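Local coordinates for ABC transporter substrate-binding protein (Streptococcus pneumoniae, PDB 4OHN) that binds histidine and, as a family 3 solute-binding protein, probably hands the amino acid to an ABC uptake transporter, at residues Asn162-Asp167 and Asp174-Asp179; Gly23-Phe28 and Gly128-Ser133; Ser12-Gln15 and Ser19-Ile22; Asp46-Val51 and Leu80-Tyr85; Asp89-Arg92 and Ala96-Asn99. All blocks are in the same frame, centred on the assembly; numbering follows the deposited sequence. Where two conformers were deposited one is given.

In the fold
From the N terminus, contact 3 closes first, folding helix 11-17 onto strand 19-24. That strand runs on into 23-28, where contact 2 opens; its partner 128-133 comes a hundred residues later, in the second lobe, so contact 2 bridges the two lobes across the bound histidine. Nested inside this long loop, one after the other, are contact 4, which packs helix 43-53 on the chain leaving strand 80-81, and contact 5, a short loop from helix 89-92 to strand 96-97. Contact 1 follows within the second lobe, laying helix 161-169 on strand 175-179, the sheet neighbour of 127-130. Contacts 1, 2, 4 and 5 all reach the ligand.

Contact 1: residues Asn162-Asp167 and Asp174-Asp179; sequences NEALID and DGLLID. With HIS (histidine), chain B.
Leu-165 lies across Leu-176 and Ile-178, its side chain at about a right angle to both. Its CB leaves the helix along the flank of the strand rather than straight at it and stays 4.6 Å from Leu-176 CD2. CG, held beside the backbone N and anti to the carbonyl carbon (chi1 -79°), turns the branch inward, so that Leu-165 CG meets Leu-176 CD2 at 3.6 Å. From there the fork divides: Leu-165 CD2 rests on the same Leu-176 methyl at 3.6 Å, while Leu-165 CD1 reaches farther along the strand to Ile-178 CD1 at 4.2 Å. The second methyl of Leu-176 is taken up by the neighbouring helix position, with Leu-176 CD1 at 3.6 Å from Ala-164 CB, which points at the strand. Helix 161-169 returns from strand 155-158 to strand 175-179 and runs nearly antiparallel to the latter, at 159°. This is a beta-alpha-beta crossover that skips over strand 127-130 in the sheet of the second lobe, a unit expected in the bilobal solute-binding fold. Tyr-158 flanks Ala-164, and Tyr-182 and Tyr-186 of helix 180-189 flank Leu-165. The strand's last residue serves the ligand rather than the helix: Asp-179 OD2 accepts a hydrogen bond from the amino N of the bound histidine at 2.7 Å, and Asp-179 OD1 lies 3.3 Å from the ligand's CB. Weak hydrogen bonds from Asn-104 and Gln-106 also reach OD2, so this buried carboxylate probably remains negative and balances a protonated ligand amine.

Contact 2: residues Gly23-Phe28 and Gly128-Ser133; sequences GFDSTF and GAQAGS. With HIS (histidine), chain B.
The backbones carrying Asp-25 and Gln-130 stay well apart, 10.3 Å at the nearest CA pair, Asp-25 and Gly-132, and each chain leaves its strand in a type I turn, Asp-25 to Phe-28 and Gln-130 to Ser-133. Their side chains span the gap from opposite directions. With CG anti to the backbone N (chi1 179°) and the chain extended beyond it, Gln-130 brings its amide to the carboxylate, and Gln-130 NE2 donates to Asp-25 OD2 at 3.0 Å. The acid lies close to the amide plane but receives the bond on its syn side, well out of its own plane; the two groups are twisted 51° apart. The other end of the amide serves the ligand: histidine ND1 donates to Gln-130 OE1 at 2.7 Å and a nearly straight 170°. Gln-159 O takes a further bond from NE2, which helps fix which way round the amide sits. Asp-25 is steadied in turn by its own loop: Thr-27 OG1 gives a hydrogen bond to Asp-25 OD1 at 2.7 Å, and Thr-27 N reaches the same OD1 at 3.0 Å, an Asx turn, both from one face of the carboxylate. Phe-28 forms one wall of the pocket, histidine CD2 sitting 3.5 Å above the plane of its ring, over the centre. Asp-25 follows strand 19-24 in one lobe, Gln-130 ends strand 127-130 in the other, and Phe-161 at the start of helix 161-169 packs against both Phe-28 and Gln-130.

Contact 3: residues Ser12-Gln15 and Ser19-Ile22; sequences SKYQ and SITI
Ile-20 sets its tip on the ring of Tyr-14: Ile-20 CD1 stands 4.0 Å from the ring centroid and only 10° off the normal, a CH-pi contact squarely over one face. Ile-20 CG1 follows at 4.1 Å from Tyr-14 CD1, nearer the rim. The backbones meet beside this pair. Ser-19 N donates to Tyr-14 O at 3.2 Å, a somewhat long bond lying in the carbonyl plane. The carbonyl of the same serine faces carbon: Ser-19 O makes a CA-H...O contact with Tyr-14 CA at 3.5 Å and lies 3.8 Å from Tyr-14 CD1, near the ring plane. The helix therefore passes into the strand through a tight connection with the aromatic ring folded over it. Tyr-14 CG lies beside the backbone N (chi1 -50°), which swings the ring alongside the strand. Its far end is fixed by Asp-216, hydrogen-bonded to the hydroxyl. Ile-20 and Tyr-14 both touch Leu-219 of helix 217-232, and Ile-20 also meets Phe-52 of helix 43-53. Helix 11-17 thus packs beside the start of strand 19-24, which runs between the parallel strands 58-63 and 80-81.

Contact 4: residues Asp46-Val51 and Leu80-Tyr85; sequences DLATAV and LIWNGY. With HIS (histidine), chain B; ACT (acetate ion), chain D.
Asn-83 OD1, one residue beyond the Trp-82 that packs on Ala-48, accepts from the bound histidine's NE2 at 2.9 Å and, weakly, from the backbone N of Asp-25. The backbone carbonyl of Gly-84 accepts a hydrogen bond from the ligand's amino group, Gly-84 O to histidine N 2.8 Å; the chain turns at this glycine with positive phi. Behind this loop the indole of Trp-82 is wedged against helix 43-53. Ala-48 CB lies 3.6 Å above the plane of its six-membered ring, a CH-pi contact, and Ala-48 CA comes equally close to Trp-82 CH2 at 3.6 Å. At the edge, Val-51 CG2 meets Trp-82 CH2 and Leu-47 CD2 meets CZ2, each at 3.9 Å. CG anti to the backbone N (chi1 -165°) carries the indole away from the strand to the helix, and Asp-44 receives a weak bond from its NE1. Packing of this kind joins helix 43-53 to the chain that follows strand 80-81 within the first lobe of the bilobal fold. Asn-83 OD1 can only accept, and the ligand's other ring nitrogen also donates, to Gln-130, so the histidine is probably bound as the imidazolium cation.

Contact 5: residues Asp89-Arg92 and Ala96-Asn99; sequences DERR and AFSN. With HIS (histidine), chain B.
The guanidinium of Arg-92 turns one face to Phe-97, whose CD1 lies 3.9 Å above its plane, offset toward the rim. The two planes are 62° apart, so this is not a parallel stack. At the guanidinium edge, in plane, sits a water that accepts from Arg-92 NH1 at 2.8 Å and donates to Phe-97 O at 3.0 Å, tying the arginine to the strand backbone. The ring edge is met by aliphatic carbon: Arg-92 CG approaches Phe-97 CD1 and Arg-91 CB approaches Phe-97 CZ, both at 3.8 Å. Tyr-85 meets the Phe-97 ring too, and Ala-87 touches it. Beyond CB, Arg-91 leaves the phenylalanine. Its CG is anti to the carbonyl carbon (chi1 -72°) and the chain runs extended to NE, carrying the guanidinium to the ligand, whose carboxylate lies at its edge. Arg-91 NH1 donates to histidine O at 2.8 Å, and Arg-91 NH2 to histidine OXT at 2.9 Å with an almost straight 174°. Ser-86 O takes a second bond from NH1, which helps fix the head. Ser-134 N and Ser-86 OG also hydrogen-bond the ligand. Two near-planar bonds from one arginine to both oxygens of an alpha-carboxylate form the carboxylate-binding site characteristic of amino-acid-binding proteins of this family.

Contact 1: residues Asn162-Asp167 and Asp174-Asp179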
# COMPACT_ATOMS: atom_id res chain seq x y z
N ASN A 162 4.51 -10.78 3.52
CA ASN A 162 5.67 -11.66 3.47
C ASN A 162 5.35 -13.01 4.07
O ASN A 162 5.71 -14.06 3.53
CB ASN A 162 6.86 -11.03 4.15
CG ASN A 162 7.24 -9.74 3.53
OD1 ASN A 162 6.42 -8.83 3.47
ND2 ASN A 162 8.45 -9.64 3.04
N GLU A 163 4.68 -13.01 5.21
CA GLU A 163 4.27 -14.26 5.82
C GLU A 163 3.28 -15.00 4.95
O GLU A 163 3.37 -16.21 4.80
CB GLU A 163 3.67 -14.02 7.21
CG GLU A 163 3.37 -15.31 7.92
CD GLU A 163 2.51 -15.17 9.15
OE1 GLU A 163 2.15 -14.03 9.54
OE2 GLU A 163 2.20 -16.22 9.76
N ALA A 164 2.30 -14.27 4.41
CA ALA A 164 1.32 -14.89 3.54
C ALA A 164 2.00 -15.58 2.35
O ALA A 164 1.60 -16.67 1.92
CB ALA A 164 0.33 -13.86 3.05
N LEU A 165 3.03 -14.94 1.81
CA LEU A 165 3.76 -15.48 0.67
C LEU A 165 4.58 -16.73 1.04
O LEU A 165 4.65 -17.66 0.25
CB LEU A 165 4.66 -14.41 0.06
CG LEU A 165 3.86 -13.44 -0.83
CD1 LEU A 165 4.62 -12.12 -1.02
CD2 LEU A 165 3.53 -14.06 -2.19
N ILE A 166 5.17 -16.77 2.24
CA ILE A 166 5.80 -18.00 2.70
C ILE A 166 4.75 -19.11 2.82
O ILE A 166 5.01 -20.27 2.48
CB ILE A 166 6.57 -17.77 4.03
CG1 ILE A 166 7.75 -16.82 3.80
CG2 ILE A 166 7.07 -19.08 4.63
CD1 ILE A 166 8.79 -17.30 2.83
N ASP A 167 3.56 -18.77 3.27
CA ASP A 167 2.52 -19.78 3.38
C ASP A 167 2.08 -20.27 1.98
O ASP A 167 1.85 -21.47 1.80
CB ASP A 167 1.33 -19.30 4.21
CG ASP A 167 1.54 -19.49 5.70
OD1 ASP A 167 2.70 -19.63 6.14
OD2 ASP A 167 0.53 -19.53 6.45
N ASP A 174 -3.68 -21.65 -1.17
CA ASP A 174 -3.63 -21.90 -2.61
C ASP A 174 -3.54 -20.62 -3.44
O ASP A 174 -3.05 -20.65 -4.57
CB ASP A 174 -4.87 -22.69 -3.03
CG ASP A 174 -4.94 -24.03 -2.35
OD1 ASP A 174 -3.96 -24.80 -2.53
OD2 ASP A 174 -5.93 -24.32 -1.65
N GLY A 175 -4.06 -19.53 -2.89
CA GLY A 175 -4.03 -18.24 -3.57
C GLY A 175 -3.92 -17.15 -2.53
O GLY A 175 -4.39 -17.29 -1.42
N LEU A 176 -3.33 -16.05 -2.94
CA LEU A 176 -3.14 -14.87 -2.10
C LEU A 176 -3.67 -13.64 -2.81
O LEU A 176 -3.26 -13.35 -3.94
CB LEU A 176 -1.65 -14.71 -1.76
CG LEU A 176 -1.27 -13.45 -0.96
CD1 LEU A 176 -2.01 -13.35 0.37
CD2 LEU A 176 0.26 -13.45 -0.76
N LEU A 177 -4.58 -12.93 -2.15
CA LEU A 177 -5.09 -11.66 -2.65
C LEU A 177 -4.15 -10.55 -2.19
O LEU A 177 -3.95 -10.37 -0.99
CB LEU A 177 -6.50 -11.43 -2.12
CG LEU A 177 -7.27 -10.21 -2.64
CD1 LEU A 177 -7.46 -10.29 -4.15
CD2 LEU A 177 -8.61 -10.10 -1.93
N ILE A 178 -3.56 -9.82 -3.12
CA ILE A 178 -2.44 -8.93 -2.83
C ILE A 178 -2.34 -7.81 -3.86
O ILE A 178 -2.76 -7.95 -5.01
CB ILE A 178 -1.13 -9.76 -2.75
CG1 ILE A 178 0.08 -8.91 -2.38
CG2 ILE A 178 -0.90 -10.52 -4.04
CD1 ILE A 178 1.32 -9.74 -2.04
N ASP A 179 -1.78 -6.68 -3.47
CA ASP A 179 -1.52 -5.59 -4.39
C ASP A 179 -0.58 -5.99 -5.51
O ASP A 179 0.47 -6.58 -5.27
CB ASP A 179 -0.90 -4.40 -3.62
CG ASP A 179 -1.74 -3.98 -2.46
OD1 ASP A 179 -1.84 -4.74 -1.50
OD2 ASP A 179 -2.30 -2.87 -2.53
N HIS B . -2.84 -1.18 -0.50
CA HIS B . -3.27 -1.99 0.66
C HIS B . -3.86 -1.11 1.74
O HIS B . -3.87 0.13 1.58
CB HIS B . -2.14 -2.92 1.18
CG HIS B . -1.06 -2.28 2.01
ND1 HIS B . -0.49 -2.96 3.07
CD2 HIS B . -0.37 -1.12 1.90
CE1 HIS B . 0.48 -2.23 3.59
NE2 HIS B . 0.57 -1.10 2.90
OXT HIS B . -4.32 -1.68 2.75

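Contact 2: residues Gly23-Phe28 and Gly128-Ser133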
# COMPACT_ATOMS: atom_id res chain seq x y z
N GLY A 23 3.67 6.89 9.27
CA GLY A 23 3.54 5.48 9.55
C GLY A 23 3.45 4.64 8.29
O GLY A 23 2.91 5.05 7.28
N PHE A 24 3.99 3.43 8.39
CA PHE A 24 4.09 2.50 7.26
C PHE A 24 4.28 1.08 7.72
O PHE A 24 4.85 0.83 8.77
CB PHE A 24 5.21 2.92 6.27
CG PHE A 24 6.62 2.73 6.80
CD1 PHE A 24 7.08 3.43 7.90
CD2 PHE A 24 7.46 1.84 6.18
CE1 PHE A 24 8.37 3.23 8.38
CE2 PHE A 24 8.75 1.63 6.67
CZ PHE A 24 9.19 2.32 7.76
N ASP A 25 3.80 0.15 6.91
CA ASP A 25 4.08 -1.28 7.03
C ASP A 25 5.47 -1.48 6.41
O ASP A 25 5.64 -1.34 5.20
CB ASP A 25 3.00 -2.04 6.23
CG ASP A 25 3.27 -3.53 6.01
OD1 ASP A 25 4.35 -4.07 6.39
OD2 ASP A 25 2.37 -4.17 5.40
N SER A 26 6.46 -1.79 7.24
CA SER A 26 7.85 -1.86 6.77
C SER A 26 8.20 -3.12 6.00
O SER A 26 9.36 -3.36 5.73
CB SER A 26 8.81 -1.66 7.93
OG SER A 26 8.68 -2.74 8.81
N THR A 27 7.19 -3.90 5.61
CA THR A 27 7.40 -4.96 4.64
C THR A 27 6.82 -4.63 3.27
O THR A 27 6.97 -5.44 2.36
CB THR A 27 6.77 -6.29 5.09
OG1 THR A 27 5.33 -6.24 5.09
CG2 THR A 27 7.25 -6.72 6.44
N PHE A 28 6.15 -3.49 3.10
CA PHE A 28 5.35 -3.29 1.88
C PHE A 28 6.19 -2.77 0.70
O PHE A 28 6.22 -1.57 0.40
CB PHE A 28 4.14 -2.42 2.15
CG PHE A 28 3.10 -2.51 1.05
CD1 PHE A 28 2.28 -3.61 0.95
CD2 PHE A 28 2.97 -1.51 0.11
CE1 PHE A 28 1.35 -3.72 -0.06
CE2 PHE A 28 2.03 -1.62 -0.91
CZ PHE A 28 1.22 -2.73 -0.99
N GLY A 128 -5.60 -16.66 1.12
CA GLY A 128 -5.00 -15.80 2.13
C GLY A 128 -5.12 -14.32 1.76
O GLY A 128 -5.31 -13.96 0.61
N ALA A 129 -4.96 -13.47 2.77
CA ALA A 129 -5.04 -12.01 2.61
C ALA A 129 -4.32 -11.35 3.78
O ALA A 129 -4.16 -11.94 4.85
CB ALA A 129 -6.50 -11.54 2.60
N GLN A 130 -3.92 -10.10 3.56
CA GLN A 130 -3.42 -9.27 4.65
C GLN A 130 -4.60 -8.70 5.41
O GLN A 130 -5.50 -8.08 4.84
CB GLN A 130 -2.52 -8.15 4.14
CG GLN A 130 -2.04 -7.26 5.28
CD GLN A 130 -1.17 -6.09 4.84
OE1 GLN A 130 -1.51 -5.36 3.88
NE2 GLN A 130 -0.08 -5.87 5.55
N ALA A 131 -4.61 -8.94 6.72
CA ALA A 131 -5.78 -8.66 7.54
C ALA A 131 -6.23 -7.22 7.45
O ALA A 131 -7.43 -6.95 7.37
CB ALA A 131 -5.50 -9.01 9.03
N GLY A 132 -5.27 -6.30 7.47
CA GLY A 132 -5.58 -4.87 7.51
C GLY A 132 -5.66 -4.22 6.14
O GLY A 132 -5.72 -3.00 6.02
N SER A 133 -5.63 -5.04 5.09
CA SER A 133 -5.55 -4.51 3.73
C SER A 133 -6.88 -4.12 3.11
O SER A 133 -7.95 -4.64 3.45
CB SER A 133 -4.88 -5.51 2.81
OG SER A 133 -5.70 -6.64 2.53
N HIS B . -2.84 -1.18 -0.50
CA HIS B . -3.27 -1.99 0.66
C HIS B . -3.86 -1.11 1.74
O HIS B . -3.87 0.13 1.58
CB HIS B . -2.14 -2.92 1.18
CG HIS B . -1.06 -2.28 2.01
ND1 HIS B . -0.49 -2.96 3.07
CD2 HIS B . -0.37 -1.12 1.90
CE1 HIS B . 0.48 -2.23 3.59
NE2 HIS B . 0.57 -1.10 2.90
OXT HIS B . -4.32 -1.68 2.75

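Contact 3: residues Ser12-Gln15 and Ser19-Ile22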
# COMPACT_ATOMS: atom_id res chain seq x y z
N SER A 12 1.19 24.27 11.22
CA SER A 12 2.14 25.21 11.79
C SER A 12 3.12 24.50 12.74
O SER A 12 4.28 24.90 12.83
CB SER A 12 1.46 26.39 12.50
OG SER A 12 0.76 25.97 13.65
N LYS A 13 2.65 23.46 13.41
CA LYS A 13 3.50 22.66 14.28
C LYS A 13 4.53 21.86 13.47
O LYS A 13 5.71 21.85 13.82
CB LYS A 13 2.66 21.70 15.13
CG LYS A 13 3.45 20.63 15.90
CD LYS A 13 2.52 19.57 16.48
CE LYS A 13 3.27 18.30 16.83
NZ LYS A 13 2.36 17.24 17.34
N TYR A 14 4.09 21.17 12.41
CA TYR A 14 5.04 20.40 11.61
C TYR A 14 6.10 21.33 11.04
O TYR A 14 7.29 21.02 11.03
CB TYR A 14 4.35 19.65 10.46
CG TYR A 14 3.14 18.85 10.89
CD1 TYR A 14 3.21 17.98 11.97
CD2 TYR A 14 1.92 18.99 10.23
CE1 TYR A 14 2.11 17.28 12.37
CE2 TYR A 14 0.82 18.29 10.63
CZ TYR A 14 0.92 17.43 11.69
OH TYR A 14 -0.17 16.70 12.10
N GLN A 15 5.65 22.48 10.56
CA GLN A 15 6.54 23.45 9.95
C GLN A 15 7.55 24.02 10.95
O GLN A 15 8.73 24.16 10.63
CB GLN A 15 5.71 24.56 9.28
CG GLN A 15 6.53 25.66 8.61
CD GLN A 15 7.22 25.19 7.35
OE1 GLN A 15 6.71 25.37 6.24
NE2 GLN A 15 8.39 24.58 7.51
N SER A 19 9.48 18.73 11.37
CA SER A 19 9.35 17.28 11.52
C SER A 19 7.92 16.84 11.36
O SER A 19 6.99 17.54 11.77
CB SER A 19 9.84 16.87 12.90
OG SER A 19 9.79 15.47 13.05
N ILE A 20 7.73 15.67 10.75
CA ILE A 20 6.43 15.04 10.67
C ILE A 20 6.66 13.53 10.80
O ILE A 20 7.68 13.02 10.31
CB ILE A 20 5.70 15.42 9.36
CG1 ILE A 20 4.25 14.97 9.43
CG2 ILE A 20 6.44 14.86 8.14
CD1 ILE A 20 3.34 15.62 8.42
N THR A 21 5.73 12.83 11.43
CA THR A 21 5.85 11.39 11.62
C THR A 21 4.94 10.65 10.65
O THR A 21 3.75 10.92 10.56
CB THR A 21 5.55 10.99 13.07
OG1 THR A 21 6.51 11.62 13.91
CG2 THR A 21 5.60 9.48 13.27
N ILE A 22 5.53 9.72 9.91
CA ILE A 22 4.81 8.97 8.90
C ILE A 22 4.85 7.48 9.21
O ILE A 22 5.92 6.91 9.39
CB ILE A 22 5.38 9.25 7.50
CG1 ILE A 22 5.37 10.77 7.23
CG2 ILE A 22 4.60 8.49 6.45
CD1 ILE A 22 5.76 11.14 5.81

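Contact 4: residues Asp46-Val51 and Leu80-Tyr85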
# COMPACT_ATOMS: atom_id res chain seq x y z
N ASP A 46 11.12 7.78 -0.85
CA ASP A 46 11.70 8.81 -1.70
C ASP A 46 10.72 9.96 -1.97
O ASP A 46 11.10 11.14 -1.90
CB ASP A 46 12.15 8.18 -3.03
CG ASP A 46 13.39 7.28 -2.89
OD1 ASP A 46 14.05 7.28 -1.83
OD2 ASP A 46 13.69 6.59 -3.88
N LEU A 47 9.47 9.62 -2.25
CA LEU A 47 8.49 10.64 -2.61
C LEU A 47 8.16 11.53 -1.41
O LEU A 47 8.16 12.76 -1.54
CB LEU A 47 7.23 10.00 -3.19
CG LEU A 47 6.15 11.00 -3.65
CD1 LEU A 47 6.65 11.89 -4.75
CD2 LEU A 47 4.91 10.23 -4.11
N ALA A 48 7.92 10.95 -0.24
CA ALA A 48 7.62 11.74 0.95
C ALA A 48 8.81 12.60 1.35
O ALA A 48 8.66 13.74 1.77
CB ALA A 48 7.23 10.85 2.10
N THR A 49 10.01 12.05 1.25
CA THR A 49 11.22 12.83 1.54
C THR A 49 11.27 14.07 0.64
O THR A 49 11.50 15.19 1.11
CB THR A 49 12.50 11.98 1.39
OG1 THR A 49 12.44 10.90 2.32
CG2 THR A 49 13.74 12.77 1.64
N ALA A 50 11.03 13.88 -0.65
CA ALA A 50 11.06 14.98 -1.61
C ALA A 50 9.94 15.99 -1.37
O ALA A 50 10.14 17.19 -1.51
CB ALA A 50 10.99 14.44 -3.03
N VAL A 51 8.76 15.51 -0.99
CA VAL A 51 7.66 16.42 -0.65
C VAL A 51 8.03 17.30 0.53
O VAL A 51 7.89 18.53 0.47
CB VAL A 51 6.36 15.62 -0.34
CG1 VAL A 51 5.36 16.45 0.47
CG2 VAL A 51 5.75 15.11 -1.65
N LEU A 80 0.69 10.84 9.33
CA LEU A 80 0.28 10.42 8.00
C LEU A 80 0.43 8.94 7.88
O LEU A 80 1.29 8.34 8.54
CB LEU A 80 1.16 11.06 6.93
CG LEU A 80 1.09 12.58 6.77
CD1 LEU A 80 2.16 13.02 5.82
CD2 LEU A 80 -0.28 12.99 6.25
N ILE A 81 -0.41 8.34 7.06
CA ILE A 81 -0.24 6.98 6.58
C ILE A 81 0.20 7.09 5.12
O ILE A 81 -0.53 7.63 4.28
CB ILE A 81 -1.53 6.15 6.69
CG1 ILE A 81 -2.05 6.11 8.13
CG2 ILE A 81 -1.30 4.74 6.14
CD1 ILE A 81 -3.45 5.55 8.27
N TRP A 82 1.39 6.60 4.81
CA TRP A 82 1.96 6.79 3.46
C TRP A 82 2.79 5.55 3.17
O TRP A 82 3.92 5.42 3.67
CB TRP A 82 2.81 8.07 3.42
CG TRP A 82 3.16 8.55 2.04
CD1 TRP A 82 3.25 7.79 0.90
CD2 TRP A 82 3.49 9.88 1.66
NE1 TRP A 82 3.60 8.59 -0.17
CE2 TRP A 82 3.76 9.88 0.29
CE3 TRP A 82 3.55 11.10 2.36
CZ2 TRP A 82 4.07 11.04 -0.40
CZ3 TRP A 82 3.86 12.25 1.67
CH2 TRP A 82 4.11 12.21 0.32
N ASN A 83 2.21 4.62 2.42
CA ASN A 83 2.77 3.28 2.22
C ASN A 83 1.87 2.49 1.30
O ASN A 83 1.27 1.49 1.69
CB ASN A 83 2.86 2.58 3.59
CG ASN A 83 3.53 1.23 3.56
OD1 ASN A 83 2.92 0.23 3.95
ND2 ASN A 83 4.79 1.18 3.15
N GLY A 84 1.76 2.90 0.06
CA GLY A 84 0.81 2.26 -0.83
C GLY A 84 -0.58 2.17 -0.22
O GLY A 84 -1.23 1.12 -0.27
N TYR A 85 -1.02 3.29 0.35
CA TYR A 85 -2.28 3.32 1.09
C TYR A 85 -3.43 3.56 0.11
O TYR A 85 -3.57 4.66 -0.46
CB TYR A 85 -2.20 4.40 2.17
CG TYR A 85 -3.34 4.47 3.17
CD1 TYR A 85 -3.92 3.34 3.72
CD2 TYR A 85 -3.78 5.70 3.63
CE1 TYR A 85 -4.92 3.43 4.68
CE2 TYR A 85 -4.77 5.80 4.57
CZ TYR A 85 -5.34 4.67 5.09
OH TYR A 85 -6.33 4.82 6.02
N HIS B . -2.84 -1.18 -0.50
CA HIS B . -3.27 -1.99 0.66
C HIS B . -3.86 -1.11 1.74
O HIS B . -3.87 0.13 1.58
CB HIS B . -2.14 -2.92 1.18
CG HIS B . -1.06 -2.28 2.01
ND1 HIS B . -0.49 -2.96 3.07
CD2 HIS B . -0.37 -1.12 1.90
CE1 HIS B . 0.48 -2.23 3.59
NE2 HIS B . 0.57 -1.10 2.90
OXT HIS B . -4.32 -1.68 2.75
C ACT D . -8.36 2.71 7.81
O ACT D . -7.35 2.59 7.10
OXT ACT D . -8.91 1.63 8.13
CH3 ACT D . -8.87 4.05 8.24

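Contact 5: residues Asp89-Arg92 and Ala96-Asn99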
# COMPACT_ATOMS: atom_id res chain seq x y z
N ASP A 89 -13.52 4.32 -0.50
CA ASP A 89 -14.67 5.02 0.05
C ASP A 89 -14.83 4.77 1.53
O ASP A 89 -15.13 5.69 2.29
CB ASP A 89 -15.96 4.59 -0.65
CG ASP A 89 -16.10 5.16 -2.05
OD1 ASP A 89 -15.32 6.07 -2.41
OD2 ASP A 89 -16.99 4.71 -2.78
N GLU A 90 -14.65 3.52 1.94
CA GLU A 90 -14.74 3.14 3.35
C GLU A 90 -13.75 3.97 4.17
O GLU A 90 -14.10 4.52 5.22
CB GLU A 90 -14.44 1.65 3.47
CG GLU A 90 -14.69 1.00 4.83
CD GLU A 90 -14.39 -0.50 4.80
OE1 GLU A 90 -14.95 -1.22 3.94
OE2 GLU A 90 -13.59 -0.97 5.64
N ARG A 91 -12.52 4.10 3.70
CA ARG A 91 -11.51 4.83 4.45
C ARG A 91 -11.78 6.34 4.50
O ARG A 91 -11.41 7.00 5.46
CB ARG A 91 -10.13 4.56 3.89
CG ARG A 91 -9.68 3.15 4.21
CD ARG A 91 -8.42 2.76 3.50
NE ARG A 91 -7.90 1.50 4.02
CZ ARG A 91 -6.89 0.82 3.48
NH1 ARG A 91 -6.31 1.26 2.38
NH2 ARG A 91 -6.49 -0.29 4.06
N ARG A 92 -12.44 6.86 3.46
CA ARG A 92 -12.80 8.28 3.44
C ARG A 92 -13.79 8.65 4.54
O ARG A 92 -13.94 9.83 4.87
CB ARG A 92 -13.34 8.66 2.06
CG ARG A 92 -12.26 8.79 1.01
CD ARG A 92 -12.82 9.18 -0.35
NE ARG A 92 -11.82 9.06 -1.41
CZ ARG A 92 -10.86 9.95 -1.65
NH1 ARG A 92 -10.73 11.04 -0.91
NH2 ARG A 92 -10.01 9.74 -2.64
N ALA A 96 -8.72 11.69 5.86
CA ALA A 96 -8.64 12.51 4.66
C ALA A 96 -7.51 12.01 3.78
O ALA A 96 -6.56 11.40 4.27
CB ALA A 96 -8.41 13.97 5.01
N PHE A 97 -7.62 12.26 2.48
CA PHE A 97 -6.60 11.86 1.52
C PHE A 97 -6.08 13.03 0.70
O PHE A 97 -6.82 13.91 0.30
CB PHE A 97 -7.12 10.78 0.56
CG PHE A 97 -7.29 9.43 1.19
CD1 PHE A 97 -8.54 8.99 1.58
CD2 PHE A 97 -6.22 8.58 1.36
CE1 PHE A 97 -8.70 7.73 2.15
CE2 PHE A 97 -6.37 7.33 1.94
CZ PHE A 97 -7.62 6.90 2.32
N SER A 98 -4.78 12.98 0.43
CA SER A 98 -4.18 13.76 -0.66
C SER A 98 -4.78 13.33 -1.99
O SER A 98 -5.51 12.34 -2.10
CB SER A 98 -2.67 13.55 -0.71
OG SER A 98 -2.35 12.24 -1.17
N ASN A 99 -4.44 14.07 -3.03
CA ASN A 99 -4.63 13.58 -4.38
C ASN A 99 -3.91 12.23 -4.52
O ASN A 99 -2.90 11.96 -3.88
CB ASN A 99 -4.07 14.57 -5.42
CG ASN A 99 -4.94 15.75 -5.61
OD1 ASN A 99 -6.10 15.77 -5.23
ND2 ASN A 99 -4.41 16.76 -6.27
N HIS B . -2.84 -1.18 -0.50
CA HIS B . -3.27 -1.99 0.66
C HIS B . -3.86 -1.11 1.74
O HIS B . -3.87 0.13 1.58
CB HIS B . -2.14 -2.92 1.18
CG HIS B . -1.06 -2.28 2.01
ND1 HIS B . -0.49 -2.96 3.07
CD2 HIS B . -0.37 -1.12 1.90
CE1 HIS B . 0.48 -2.23 3.59
NE2 HIS B . 0.57 -1.10 2.90
OXT HIS B . -4.32 -1.68 2.75
O HOH W 1 -9.04 13.23 -1.52